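Local atomic coordinates of vesicular integral-membrane protein VIP36 (Canis lupus familiaris, PDB entry 2DUR), a protein that acts as a calcium-dependent lectin of the early secretory pathway, binding high-mannose glycans and helping to transport and sort the glycoproteins that carry them. Residues A86-R91 against A110-T115. Residues are numbered along the deposited sequence; the frame is centred on the assembly and turned at random.
Sequences ALWYTR and AIFLDT. With CA (calcium ion), chain E.
Leu-87 and Ile-111 form the hydrogen-bonded pair between two non-hydrogen-bonded ones, Ala-86 with Phe-112 and Trp-88 with Ala-110: Leu-87 N donates to Ile-111 O (2.8 Å) and Ile-111 N to Leu-87 O (2.9 Å), both nearly straight. Their branched, apolar side chains suit the interior between the two sheets. The CD1 of Ile-111, with chi2 at 94° rather than staggered, turns back over the neighbouring strand to within 4.0 Å of Leu-87 CB. On the other face, small residues alternate with large rings. The benzo side of the Trp-88 indole meets Ala-110 obliquely, Trp-88 CZ3 lying 3.5 Å from Ala-110 CB; a mere methyl lets the ring come this close. Phe-112 CG lies beside the backbone N (chi1 -59°), which turns the CD1/CE1 edge toward Ala-86 CB and Trp-88 CH2, the Trp-88 CH2 to Phe-112 CE1 distance being 4.0 Å. Trp-88 NE1 is hydrogen-bonded to Ser-208. Farther along, Asp-114 offers calcium two carboxylate oxygens, joined by Tyr-116 O and side-chain oxygens of Asn-118 and Asp-145. In this legume-lectin-like beta sandwich, strands 204-211 and 128-135 flank the pair, while Leu-87, Ile-111 and Leu-113 pack against Leu-167 of strand 165-172 in the opposing sheet.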
loop_
_atom_site.group_PDB
_atom_site.type_symbol
_atom_site.label_atom_id
_atom_site.label_comp_id
_atom_site.label_asym_id
_atom_site.label_seq_id
_atom_site.Cartn_x
_atom_site.Cartn_y
_atom_site.Cartn_z
ATOM N N ALA A 86 -3.232 -2.383 -3.579
ATOM C CA ALA A 86 -1.858 -2.606 -3.049
ATOM C C ALA A 86 -1.202 -1.261 -2.791
ATOM O O ALA A 86 -1.359 -0.329 -3.576
ATOM C CB ALA A 86 -1.008 -3.405 -4.035
ATOM N N LEU A 87 -0.495 -1.163 -1.666
ATOM C CA LEU A 87 0.347 -0.024 -1.337
ATOM C C LEU A 87 1.775 -0.493 -1.462
ATOM O O LEU A 87 2.082 -1.590 -1.021
ATOM C CB LEU A 87 0.093 0.411 0.111
ATOM C CG LEU A 87 -1.365 0.761 0.380
ATOM C CD1 LEU A 87 -1.571 1.068 1.861
ATOM C CD2 LEU A 87 -1.816 1.946 -0.496
ATOM N N TRP A 88 2.633 0.350 -2.032
ATOM C CA TRP A 88 3.958 -0.044 -2.415
ATOM C C TRP A 88 5.022 0.850 -1.836
ATOM O O TRP A 88 4.860 2.080 -1.771
ATOM C CB TRP A 88 4.082 0.020 -3.944
ATOM C CG TRP A 88 3.110 -0.847 -4.648
ATOM C CD1 TRP A 88 1.944 -0.459 -5.245
ATOM C CD2 TRP A 88 3.209 -2.262 -4.834
ATOM N NE1 TRP A 88 1.297 -1.554 -5.790
ATOM C CE2 TRP A 88 2.075 -2.667 -5.588
ATOM C CE3 TRP A 88 4.174 -3.235 -4.460
ATOM C CZ2 TRP A 88 1.846 -4.004 -5.944
ATOM C CZ3 TRP A 88 3.960 -4.576 -4.854
ATOM C CH2 TRP A 88 2.816 -4.947 -5.596
ATOM N N TYR A 89 6.129 0.227 -1.461
ATOM C CA TYR A 89 7.391 0.934 -1.246
ATOM C C TYR A 89 8.446 0.099 -1.968
ATOM O O TYR A 89 8.928 -0.918 -1.453
ATOM C CB TYR A 89 7.661 1.079 0.254
ATOM C CG TYR A 89 8.995 1.695 0.569
ATOM C CD1 TYR A 89 9.190 3.067 0.435
ATOM C CD2 TYR A 89 10.072 0.903 0.996
ATOM C CE1 TYR A 89 10.426 3.649 0.715
ATOM C CE2 TYR A 89 11.334 1.480 1.291
ATOM C CZ TYR A 89 11.486 2.856 1.160
ATOM O OH TYR A 89 12.716 3.427 1.449
ATOM N N THR A 90 8.739 0.493 -3.206
ATOM C CA THR A 90 9.466 -0.396 -4.115
ATOM C C THR A 90 10.546 0.288 -4.929
ATOM O O THR A 90 10.521 1.498 -5.160
ATOM C CB THR A 90 8.514 -1.137 -5.096
ATOM O OG1 THR A 90 7.739 -0.189 -5.852
ATOM C CG2 THR A 90 7.583 -2.099 -4.357
ATOM N N ARG A 91 11.479 -0.523 -5.405
ATOM C CA ARG A 91 12.570 -0.045 -6.243
ATOM C C ARG A 91 12.066 0.612 -7.517
ATOM O O ARG A 91 12.566 1.675 -7.925
ATOM C CB ARG A 91 13.464 -1.214 -6.616
ATOM C CG ARG A 91 14.768 -0.770 -7.263
ATOM C CD ARG A 91 15.491 -1.990 -7.828
ATOM N NE ARG A 91 14.796 -2.514 -8.997
ATOM C CZ ARG A 91 15.164 -3.614 -9.662
ATOM N NH1 ARG A 91 16.200 -4.357 -9.251
ATOM N NH2 ARG A 91 14.463 -3.978 -10.731
ATOM N N ALA A 110 5.175 -4.643 -0.104
ATOM C CA ALA A 110 3.760 -4.512 -0.500
ATOM C C ALA A 110 2.866 -4.693 0.697
ATOM O O ALA A 110 3.127 -5.542 1.550
ATOM C CB ALA A 110 3.395 -5.564 -1.551
ATOM N N ILE A 111 1.821 -3.863 0.773
ATOM C CA ILE A 111 0.729 -4.084 1.693
ATOM C C ILE A 111 -0.500 -4.294 0.801
ATOM O O ILE A 111 -0.909 -3.396 0.039
ATOM C CB ILE A 111 0.522 -2.900 2.674
ATOM C CG1 ILE A 111 1.862 -2.505 3.352
ATOM C CG2 ILE A 111 -0.590 -3.233 3.696
ATOM C CD1 ILE A 111 2.607 -1.383 2.656
ATOM N N PHE A 112 -1.094 -5.479 0.898
ATOM C CA PHE A 112 -2.243 -5.810 0.052
ATOM C C PHE A 112 -3.518 -5.709 0.857
ATOM O O PHE A 112 -3.588 -6.255 1.949
ATOM C CB PHE A 112 -2.133 -7.261 -0.422
ATOM C CG PHE A 112 -0.887 -7.568 -1.195
ATOM C CD1 PHE A 112 -0.470 -6.749 -2.246
ATOM C CD2 PHE A 112 -0.120 -8.674 -0.846
ATOM C CE1 PHE A 112 0.687 -7.058 -2.984
ATOM C CE2 PHE A 112 1.003 -9.018 -1.591
ATOM C CZ PHE A 112 1.422 -8.196 -2.634
ATOM N N LEU A 113 -4.549 -5.091 0.277
ATOM C CA LEU A 113 -5.891 -5.043 0.877
ATOM C C LEU A 113 -6.754 -5.844 -0.109
ATOM O O LEU A 113 -7.249 -5.304 -1.109
ATOM C CB LEU A 113 -6.364 -3.588 0.971
ATOM C CG LEU A 113 -5.706 -2.723 2.050
ATOM C CD1 LEU A 113 -4.337 -2.299 1.599
ATOM C CD2 LEU A 113 -6.562 -1.484 2.302
ATOM N N ASP A 114 -6.861 -7.144 0.150
ATOM C CA ASP A 114 -7.444 -8.109 -0.801
ATOM C C ASP A 114 -8.902 -8.351 -0.409
ATOM O O ASP A 114 -9.166 -8.785 0.702
ATOM C CB ASP A 114 -6.618 -9.415 -0.718
ATOM C CG ASP A 114 -7.023 -10.459 -1.758
ATOM O OD1 ASP A 114 -6.264 -11.451 -1.957
ATOM O OD2 ASP A 114 -8.088 -10.294 -2.389
ATOM N N THR A 115 -9.844 -8.085 -1.322
ATOM C CA THR A 115 -11.259 -8.169 -1.006
ATOM C C THR A 115 -11.965 -9.413 -1.548
ATOM O O THR A 115 -13.144 -9.608 -1.301
ATOM C CB THR A 115 -12.021 -6.963 -1.572
ATOM O OG1 THR A 115 -11.857 -6.952 -2.987
ATOM C CG2 THR A 115 -11.503 -5.619 -1.000
HETATM CA CA CA E . -7.720 -12.309 -3.813
HETATM O O HOH W 1 -8.414 -10.456 -5.239
HETATM O O HOH W 2 -5.503 -12.385 -4.836
#